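Local coordinates for protein aminoglycoside-O-phosphotransferase VIII (Streptomyces rimosus, PDB 4H05) that probably transfers phosphate from ATP to the 3'-hydroxyl of aminoglycoside antibiotics, a kinase reaction that confers antibiotic resistance, at residues W104-Q108 and L198-C203; S136-V141 and R178-E182; R219-L223 and W254-S259; A224-R228 and Y266-D270. All coordinates share one frame; numbering follows the deposited sequence.

Contact 1: W104-Q108 and L198-C203; sequences WPREQ and LDPRTC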
# COMPACT_ATOMS: atom_id res chain seq x y z
N TRP A 104 -11.54 -8.55 12.90
CA TRP A 104 -11.94 -9.84 12.46
C TRP A 104 -12.36 -10.68 13.67
O TRP A 104 -11.81 -10.49 14.77
CB TRP A 104 -10.77 -10.50 11.72
CG TRP A 104 -10.66 -10.13 10.27
CD1 TRP A 104 -10.12 -8.95 9.74
CD2 TRP A 104 -11.10 -10.91 9.10
NE1 TRP A 104 -10.25 -8.92 8.39
CE2 TRP A 104 -10.82 -10.07 7.94
CE3 TRP A 104 -11.69 -12.16 8.91
CZ2 TRP A 104 -11.09 -10.50 6.64
CZ3 TRP A 104 -11.95 -12.59 7.62
CH2 TRP A 104 -11.67 -11.77 6.50
N PRO A 105 -13.28 -11.66 13.46
CA PRO A 105 -13.53 -12.63 14.52
C PRO A 105 -12.22 -13.19 15.03
O PRO A 105 -11.37 -13.62 14.25
CB PRO A 105 -14.37 -13.71 13.83
CG PRO A 105 -15.15 -12.93 12.85
CD PRO A 105 -14.16 -11.92 12.31
N ARG A 106 -12.08 -13.17 16.35
CA ARG A 106 -10.89 -13.62 17.03
C ARG A 106 -10.35 -14.95 16.53
O ARG A 106 -9.16 -15.15 16.41
CB ARG A 106 -11.20 -13.64 18.54
CG ARG A 106 -10.69 -14.84 19.31
CD ARG A 106 -11.32 -14.94 20.72
NE ARG A 106 -10.30 -15.43 21.64
CZ ARG A 106 -9.34 -14.66 22.15
NH1 ARG A 106 -9.31 -13.35 21.86
NH2 ARG A 106 -8.42 -15.19 22.96
N GLU A 107 -11.23 -15.87 16.19
CA GLU A 107 -10.82 -17.20 15.78
C GLU A 107 -10.33 -17.14 14.37
O GLU A 107 -10.06 -18.19 13.81
CB GLU A 107 -11.99 -18.21 15.79
CG GLU A 107 -13.20 -17.86 16.65
CD GLU A 107 -14.11 -16.81 16.03
OE1 GLU A 107 -13.75 -15.62 16.21
OE2 GLU A 107 -15.17 -17.14 15.40
N GLN A 108 -10.34 -15.96 13.74
CA GLN A 108 -9.87 -15.88 12.34
C GLN A 108 -8.58 -15.04 12.23
O GLN A 108 -7.84 -15.13 11.26
CB GLN A 108 -11.01 -15.37 11.43
CG GLN A 108 -12.00 -16.43 10.98
CD GLN A 108 -13.00 -15.88 9.95
OE1 GLN A 108 -13.29 -16.52 8.95
NE2 GLN A 108 -13.53 -14.71 10.21
N LEU A 198 -9.93 -9.67 1.98
CA LEU A 198 -10.05 -11.07 2.01
C LEU A 198 -11.49 -11.60 2.19
O LEU A 198 -12.42 -10.91 2.64
CB LEU A 198 -9.11 -11.67 3.06
CG LEU A 198 -8.05 -11.16 4.02
CD1 LEU A 198 -6.81 -12.04 3.94
CD2 LEU A 198 -7.80 -9.65 4.02
N ASP A 199 -11.68 -12.84 1.80
CA ASP A 199 -13.05 -13.39 1.83
C ASP A 199 -13.43 -13.56 3.32
O ASP A 199 -12.63 -14.10 4.07
CB ASP A 199 -13.03 -14.72 1.06
CG ASP A 199 -14.34 -15.47 1.14
OD1 ASP A 199 -15.05 -15.48 0.16
OD2 ASP A 199 -14.66 -15.97 2.21
N PRO A 200 -14.59 -13.07 3.77
CA PRO A 200 -14.88 -13.20 5.23
C PRO A 200 -15.06 -14.64 5.72
O PRO A 200 -14.86 -14.92 6.91
CB PRO A 200 -16.16 -12.38 5.46
CG PRO A 200 -16.45 -11.69 4.16
CD PRO A 200 -15.50 -12.14 3.08
N ARG A 201 -15.30 -15.57 4.81
CA ARG A 201 -15.46 -16.96 5.19
C ARG A 201 -14.17 -17.71 5.13
O ARG A 201 -13.88 -18.44 6.05
CB ARG A 201 -16.47 -17.59 4.26
CG ARG A 201 -16.98 -18.96 4.67
CD ARG A 201 -17.73 -19.59 3.48
NE ARG A 201 -17.16 -20.90 3.35
CZ ARG A 201 -16.66 -21.47 2.26
NH1 ARG A 201 -16.74 -20.92 1.06
NH2 ARG A 201 -16.13 -22.69 2.38
N THR A 202 -13.35 -17.57 4.09
CA THR A 202 -12.21 -18.50 4.00
C THR A 202 -10.90 -17.82 4.40
O THR A 202 -9.87 -18.46 4.49
CB THR A 202 -12.04 -19.01 2.56
OG1 THR A 202 -11.84 -17.88 1.69
CG2 THR A 202 -13.31 -19.79 2.13
N CYS A 203 -10.92 -16.49 4.57
CA CYS A 203 -9.66 -15.70 4.61
C CYS A 203 -8.79 -15.83 3.31
O CYS A 203 -7.59 -15.50 3.33
CB CYS A 203 -8.82 -16.05 5.86
SG CYS A 203 -9.74 -15.78 7.40
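The loop of a beta hairpin, folded around an Asx turn at Asp199, receives the indole of Trp104 from the segment that leads into helix 109-124. The hairpin joins strands 196-198 and 205-208. In sequence it lies between Asn195 and Asp210, the two predicted magnesium ligands, an order familiar from protein kinases and their phosphotransferase relatives. Asp199 OD2 accepts from Arg201 N at 2.7 Å and from Thr202 N at 2.8 Å, the two donors approaching from opposite faces of the carboxylate plane. With the turn fixed in this way, Trp104 meets it through the outer rim of its six-membered ring. Trp104 CH2 points at Asp199 O, 3.5 Å away and in the ring plane, and lies 3.7 Å from Pro200 CA. Trp104 CZ2 packs on Leu198 CG at 4.1 Å. Cys203 SG sits obliquely to the ring, 3.9 Å from Trp104 CZ3; its chi1 of -57° sets the sulfur beside its own backbone N. The amide end of Gln108 reaches the same loop, Gln108 CD lying 3.7 Å from Pro200 O. The indole N-H is spent on Pro99 O, while Arg98 adds a cation-pi contact and Val112 of helix 109-124 touches the ring. The chemistry is thus a division of labour: Asp199 holds two backbone N-H groups of the loop through its side chain and that of Cys203 through its carbonyl, and Trp104 contributes carbon surface, with an aromatic C-H directed at a carbonyl oxygen and a sulfur beside the ring.

Contact 2: S136-V141 and R178-E182; sequences SLAVTV and RPADE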
# COMPACT_ATOMS: atom_id res chain seq x y z
N SER A 136 13.39 0.73 -5.80
CA SER A 136 14.56 0.42 -5.00
C SER A 136 15.08 1.65 -4.28
O SER A 136 14.54 2.74 -4.46
CB SER A 136 15.66 -0.17 -5.86
OG SER A 136 15.98 0.71 -6.87
N LEU A 137 16.11 1.46 -3.45
CA LEU A 137 16.73 2.59 -2.71
C LEU A 137 17.27 3.69 -3.61
O LEU A 137 17.25 4.90 -3.18
CB LEU A 137 17.87 2.10 -1.85
CG LEU A 137 17.46 1.12 -0.73
CD1 LEU A 137 18.69 0.39 -0.22
CD2 LEU A 137 16.73 1.86 0.37
N ALA A 138 17.72 3.33 -4.83
CA ALA A 138 18.05 4.45 -5.84
C ALA A 138 16.86 5.35 -6.14
O ALA A 138 17.01 6.54 -6.40
CB ALA A 138 18.73 3.96 -7.16
N VAL A 139 15.65 4.89 -5.94
CA VAL A 139 14.48 5.76 -6.19
C VAL A 139 13.94 6.34 -4.91
O VAL A 139 13.45 7.51 -4.83
CB VAL A 139 13.30 4.93 -6.80
CG1 VAL A 139 11.99 5.66 -6.72
CG2 VAL A 139 13.55 4.53 -8.21
N THR A 140 13.90 5.48 -3.92
CA THR A 140 13.16 5.84 -2.73
C THR A 140 13.94 6.80 -1.85
O THR A 140 13.34 7.62 -1.17
CB THR A 140 12.71 4.63 -1.89
OG1 THR A 140 13.84 3.81 -1.56
CG2 THR A 140 11.62 3.81 -2.60
N VAL A 141 15.26 6.71 -1.83
CA VAL A 141 16.03 7.59 -0.93
C VAL A 141 15.97 9.06 -1.47
O VAL A 141 15.49 9.97 -0.78
CB VAL A 141 17.45 7.07 -0.62
CG1 VAL A 141 18.19 8.08 0.25
CG2 VAL A 141 17.45 5.71 0.03
N ARG A 178 21.24 3.45 5.88
CA ARG A 178 20.82 2.68 4.68
C ARG A 178 21.49 1.33 4.59
O ARG A 178 22.65 1.21 4.87
CB ARG A 178 20.88 3.46 3.34
CG ARG A 178 21.94 3.13 2.34
CD ARG A 178 21.92 4.19 1.22
NE ARG A 178 21.64 3.64 -0.10
CZ ARG A 178 21.33 4.34 -1.20
NH1 ARG A 178 21.24 5.67 -1.22
NH2 ARG A 178 21.12 3.68 -2.33
N PRO A 179 20.74 0.28 4.24
CA PRO A 179 21.39 -1.02 4.12
C PRO A 179 22.53 -1.10 3.10
O PRO A 179 22.55 -0.36 2.11
CB PRO A 179 20.23 -1.94 3.74
CG PRO A 179 19.05 -1.27 4.35
CD PRO A 179 19.29 0.17 4.07
N ALA A 180 23.49 -1.97 3.41
CA ALA A 180 24.55 -2.42 2.49
C ALA A 180 24.06 -3.06 1.17
O ALA A 180 24.65 -2.86 0.12
CB ALA A 180 25.42 -3.44 3.24
N ASP A 181 22.99 -3.84 1.23
CA ASP A 181 22.53 -4.65 0.08
C ASP A 181 20.98 -4.55 0.03
O ASP A 181 20.36 -4.21 1.03
CB ASP A 181 22.93 -6.08 0.33
CG ASP A 181 22.24 -6.65 1.54
OD1 ASP A 181 22.72 -6.30 2.66
OD2 ASP A 181 21.18 -7.36 1.39
N GLU A 182 20.39 -4.79 -1.13
CA GLU A 182 18.94 -4.90 -1.29
C GLU A 182 18.74 -6.32 -1.71
O GLU A 182 19.26 -6.70 -2.74
CB GLU A 182 18.40 -3.97 -2.40
CG GLU A 182 18.29 -2.53 -2.02
CD GLU A 182 18.00 -1.69 -3.21
OE1 GLU A 182 16.87 -1.14 -3.26
OE2 GLU A 182 18.87 -1.60 -4.10
O HOH W 1 18.97 0.78 -5.28
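This is a carboxylate-to-backbone contact at the start of helix 137-150, where Glu182 of the loop 178-182 meets the first N-H groups. Glu182 OE1 accepts from Leu137 N at 2.7 Å, with a nearly straight N-H...O angle of 171°. The donor comes from above the carboxylate plane, 40° out of it. The other oxygen works through a water, which accepts from Ala138 N at 2.9 Å and donates to Glu182 OE2 at 2.7 Å. Both oxygens therefore serve the first turn, where backbone N-H groups have no preceding helical carbonyl, and the partial positive charge of the helix start probably steadies the carboxylate. Ser136, at the N-cap position, turns its OG to Asp134 OD1. Beyond the first dihedral the Glu182 chain is extended (chi2 170°), so its methylenes run alongside Leu137 in the opposite sense, Glu182 CG lying 3.5 Å from Leu137 CD1. Arg178 spreads its guanidinium by the next turn: Arg178 NH2 reaches Leu137 CB at 3.6 Å, and Val141 CG2 rests over one face toward the rim, 4.0 Å from Arg178 NH1. The loop 178-182 connects helix 167-177 to strand 184-187, and helix 260-270 flanks both segments, with Phe265 touching Leu137 and Pro179, and Lys262 forming a salt bridge to Asp181.

Contact 3: R219-L223 and W254-S259; sequences RHSDL and WDGAVS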
# COMPACT_ATOMS: atom_id res chain seq x y z
N ARG A 219 12.70 -7.10 -0.22
CA ARG A 219 11.55 -7.69 0.45
C ARG A 219 11.28 -7.13 1.82
O ARG A 219 10.10 -7.10 2.24
CB ARG A 219 11.69 -9.22 0.56
CG ARG A 219 12.78 -9.66 1.57
CD ARG A 219 13.09 -11.13 1.54
NE ARG A 219 13.67 -11.52 0.28
CZ ARG A 219 13.12 -12.34 -0.61
NH1 ARG A 219 11.95 -12.91 -0.44
NH2 ARG A 219 13.80 -12.59 -1.71
N HIS A 220 12.30 -6.71 2.57
CA HIS A 220 12.03 -6.10 3.91
C HIS A 220 11.20 -4.85 3.80
O HIS A 220 10.54 -4.40 4.77
CB HIS A 220 13.33 -5.90 4.72
CG HIS A 220 14.01 -7.20 5.09
ND1 HIS A 220 13.88 -7.77 6.32
CD2 HIS A 220 14.74 -8.07 4.34
CE1 HIS A 220 14.51 -8.95 6.33
NE2 HIS A 220 15.08 -9.11 5.15
N SER A 221 11.12 -4.25 2.62
CA SER A 221 10.21 -3.09 2.53
C SER A 221 8.75 -3.48 2.76
O SER A 221 7.92 -2.62 3.07
CB SER A 221 10.30 -2.44 1.12
OG SER A 221 10.08 -3.45 0.15
N ASP A 222 8.41 -4.73 2.45
CA ASP A 222 7.04 -5.24 2.67
C ASP A 222 6.90 -5.82 4.08
O ASP A 222 5.89 -5.54 4.81
CB ASP A 222 6.64 -6.27 1.63
CG ASP A 222 6.17 -5.66 0.31
OD1 ASP A 222 5.91 -4.46 0.21
OD2 ASP A 222 6.13 -6.43 -0.66
N LEU A 223 7.92 -6.59 4.48
CA LEU A 223 7.92 -7.19 5.82
C LEU A 223 7.81 -6.16 6.94
O LEU A 223 7.13 -6.40 7.94
CB LEU A 223 9.18 -8.03 5.99
CG LEU A 223 9.22 -9.29 5.12
CD1 LEU A 223 10.55 -10.03 5.14
CD2 LEU A 223 8.06 -10.19 5.52
N TRP A 254 10.65 -18.76 2.30
CA TRP A 254 11.95 -18.15 2.11
C TRP A 254 12.80 -18.52 3.29
O TRP A 254 12.46 -18.23 4.43
CB TRP A 254 11.75 -16.67 1.99
CG TRP A 254 12.99 -15.85 1.94
CD1 TRP A 254 13.87 -15.66 0.87
CD2 TRP A 254 13.48 -14.97 3.00
NE1 TRP A 254 14.87 -14.80 1.22
CE2 TRP A 254 14.68 -14.35 2.49
CE3 TRP A 254 13.04 -14.66 4.28
CZ2 TRP A 254 15.42 -13.45 3.26
CZ3 TRP A 254 13.78 -13.78 5.04
CH2 TRP A 254 14.94 -13.19 4.54
N ASP A 255 13.88 -19.23 3.00
CA ASP A 255 14.76 -19.82 4.03
C ASP A 255 15.59 -18.77 4.84
O ASP A 255 16.01 -19.06 5.97
CB ASP A 255 15.71 -20.86 3.36
CG ASP A 255 16.53 -20.22 2.22
OD1 ASP A 255 17.24 -20.94 1.47
OD2 ASP A 255 16.46 -18.97 2.07
N GLY A 256 15.84 -17.57 4.29
CA GLY A 256 16.36 -16.47 5.11
C GLY A 256 15.43 -16.33 6.32
O GLY A 256 14.33 -16.90 6.30
N ALA A 257 15.77 -15.59 7.39
CA ALA A 257 16.90 -14.69 7.54
C ALA A 257 16.36 -13.29 7.75
O ALA A 257 16.92 -12.33 7.27
CB ALA A 257 17.84 -14.72 6.35
N VAL A 258 15.26 -13.14 8.50
CA VAL A 258 14.62 -11.84 8.58
C VAL A 258 15.42 -10.89 9.44
O VAL A 258 15.61 -11.19 10.58
CB VAL A 258 13.18 -11.90 9.09
CG1 VAL A 258 12.54 -10.52 8.98
CG2 VAL A 258 12.34 -12.94 8.30
N SER A 259 15.94 -9.79 8.88
CA SER A 259 16.82 -8.83 9.63
C SER A 259 16.08 -7.69 10.37
O SER A 259 15.39 -6.87 9.75
CB SER A 259 17.85 -8.18 8.69
OG SER A 259 18.09 -6.81 9.10
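Residues 219-223, at the beginning of helix 220-230, face a loop without regular structure, with His220 CA 7.8 Å from Val258 CA. The leading side-chain contact is a stack: the guanidinium of Arg219 lies flat on the indole of Trp254, planes 9° apart, with Arg219 CZ 3.5 Å from Trp254 NE1. This is a cation-pi contact centred near the five-membered ring. Behind it, Arg219 CD makes a CH-pi contact with the six-membered ring of Trp254, 3.9 Å from its centroid, and the bend at chi3 (65°) lays the guanidinium along the same face. Gly256 CA, in a poorly ordered part of the loop, is modelled over the opposite face. Asp183 pairs with Arg219 NE and Tyr250 OH with its NH1, which fixes the rotation of the guanidinium over the ring. The imidazole of His220 fits against Val258 and Ser259, and Leu223 CD1 approaches Val258 CG1 at 4.4 Å. Helix 240-251 borders this junction through Phe246, Leu247 and Tyr250, while helix 260-270, whose start Ser259 caps by bonding Lys262 N, packs on His220; strand 215-218 runs directly into Arg219.

Contact 4: A224-R228 and Y266-D270; sequences ALVLR and YRLLD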
# COMPACT_ATOMS: atom_id res chain seq x y z
N ALA A 224 8.51 -5.02 6.78
CA ALA A 224 8.60 -4.00 7.80
C ALA A 224 7.21 -3.50 8.09
O ALA A 224 6.81 -3.38 9.26
CB ALA A 224 9.53 -2.84 7.36
N LEU A 225 6.44 -3.20 7.03
CA LEU A 225 5.22 -2.49 7.27
C LEU A 225 4.17 -3.44 7.72
O LEU A 225 3.39 -3.13 8.54
CB LEU A 225 4.70 -1.72 6.05
CG LEU A 225 5.60 -0.77 5.25
CD1 LEU A 225 4.76 0.28 4.53
CD2 LEU A 225 6.80 -0.21 5.98
N VAL A 226 4.08 -4.59 7.11
CA VAL A 226 3.14 -5.56 7.59
C VAL A 226 3.39 -5.87 9.03
O VAL A 226 2.42 -6.05 9.78
CB VAL A 226 3.15 -6.89 6.77
CG1 VAL A 226 3.31 -8.05 7.71
CG2 VAL A 226 1.83 -7.00 6.13
N LEU A 227 4.67 -6.00 9.45
CA LEU A 227 4.95 -6.43 10.87
C LEU A 227 4.74 -5.29 11.84
O LEU A 227 4.35 -5.50 12.98
CB LEU A 227 6.34 -7.02 11.03
CG LEU A 227 6.53 -8.38 10.36
CD1 LEU A 227 8.00 -8.56 10.11
CD2 LEU A 227 5.95 -9.60 11.14
N ARG A 228 4.96 -4.06 11.39
CA ARG A 228 4.67 -2.92 12.23
C ARG A 228 3.18 -2.86 12.51
O ARG A 228 2.79 -2.44 13.58
CB ARG A 228 5.12 -1.60 11.57
CG ARG A 228 4.71 -0.33 12.31
CD ARG A 228 3.74 0.45 11.39
NE ARG A 228 4.47 1.20 10.41
CZ ARG A 228 4.12 1.55 9.15
NH1 ARG A 228 2.94 1.29 8.54
NH2 ARG A 228 5.04 2.25 8.48
N TYR A 266 13.26 0.07 7.00
CA TYR A 266 12.11 0.26 6.11
C TYR A 266 10.92 0.83 6.84
O TYR A 266 10.08 1.51 6.24
CB TYR A 266 11.83 -1.02 5.27
CG TYR A 266 12.91 -1.25 4.19
CD1 TYR A 266 12.95 -0.43 3.06
CD2 TYR A 266 13.88 -2.21 4.32
CE1 TYR A 266 13.92 -0.57 2.12
CE2 TYR A 266 14.89 -2.36 3.34
CZ TYR A 266 14.91 -1.48 2.30
OH TYR A 266 15.84 -1.56 1.39
N ARG A 267 10.87 0.70 8.17
CA ARG A 267 9.92 1.45 8.95
C ARG A 267 10.25 2.95 8.94
O ARG A 267 9.34 3.77 8.94
CB ARG A 267 9.85 0.99 10.44
CG ARG A 267 8.99 -0.24 10.80
CD ARG A 267 8.76 -0.37 12.36
NE ARG A 267 9.57 -1.51 12.65
CZ ARG A 267 10.72 -1.59 13.29
NH1 ARG A 267 11.23 -0.61 13.99
NH2 ARG A 267 11.34 -2.75 13.25
N LEU A 268 11.54 3.29 9.01
CA LEU A 268 12.00 4.67 8.97
C LEU A 268 11.79 5.28 7.59
O LEU A 268 11.23 6.40 7.44
CB LEU A 268 13.50 4.75 9.36
CG LEU A 268 14.17 6.08 9.09
CD1 LEU A 268 13.57 7.23 9.93
CD2 LEU A 268 15.71 5.89 9.27
N LEU A 269 12.16 4.53 6.57
CA LEU A 269 11.84 5.05 5.21
C LEU A 269 10.38 5.47 5.03
O LEU A 269 10.06 6.49 4.36
CB LEU A 269 12.24 4.01 4.16
CG LEU A 269 12.00 4.39 2.70
CD1 LEU A 269 12.86 5.62 2.35
CD2 LEU A 269 12.26 3.18 1.77
N ASP A 270 9.51 4.68 5.63
CA ASP A 270 8.11 4.88 5.41
C ASP A 270 7.60 6.14 6.09
O ASP A 270 6.57 6.65 5.70
CB ASP A 270 7.28 3.66 5.85
CG ASP A 270 5.86 3.65 5.23
OD1 ASP A 270 5.69 3.91 4.01
OD2 ASP A 270 4.88 3.45 5.96
O HOH W 2 8.45 -3.93 11.23
O HOH W 3 6.78 3.40 9.95
O HOH W 4 2.29 2.56 5.48
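Ionic bonding comes first where Arg228 of helix 220-230 meets Asp270 of helix 260-270: Arg228 NH2 donates to Asp270 OD2 at 2.8 Å in a salt bridge. The bond lies in the guanidinium plane and uses the anti lone pair of OD2, with the guanidinium and carboxylate planes only 21° apart. Bends at chi2 (-115°) and chi3 fold the arginine back so that this edge faces the aspartate. Asp270 OD1 is paired with Arg213, so the carboxylate is held by a different arginine at each oxygen. Waters form the second class. One accepts from Arg228 NH2 at 2.6 Å and donates to Arg267 O at 2.8 Å; another links Ala224 O to Arg267 NE; a third donates to Asp270 OD2, its link to Arg228 NH1 being weak. Apolar packing completes the crossing, where the short helical segments meet at 90°. Ala224 CB touches Tyr266 CB at 3.6 Å, the small residue allowing a close approach, Ala224 CA 5.7 Å from Arg267 CA. The aliphatic parts of Arg228 and Arg267 run side by side in opposite senses, Arg228 CB 3.9 Å from Arg267 CD. Leu225 instead sets a methyl beside the carboxylate, CD1 3.5 Å from Asp270 OD2, with CD2 against Tyr266 O. Leu225 also touches Asp190, the predicted proton acceptor, which puts one edge of the crossing against the predicted catalytic residue. Two arginines on one carboxylate probably stabilise ionised Asp270, and bonds at both oxygens should restrict its rotation; two of the waters carry the link to backbone carbonyls, Ala224 O and Arg267 O.

Overall arrangement
Contacts 2, 3 and 4 form one cluster, while contact 1 stands apart across the chain's centre from contact 2, about 36 Å between centres. Contacts 3 and 4 share helix 220-230, centres about 12 Å apart, their segments alternating along the chain; Tyr266 touches His220 and Ser221. It also meets Leu137, tying contact 4 to contact 2, centres about 14 Å apart. Contact 2 is nested within the loop closed by contact 1; contacts 3 and 4 follow later. In this kinase-like fold the hairpin of contact 1 lies in sequence between the predicted magnesium ligands, Leu198 about 9 Å from Asn195 (side chains); contact 4 touches the predicted proton acceptor through Leu225, while contacts 2 and 3 lie away from the predicted sites.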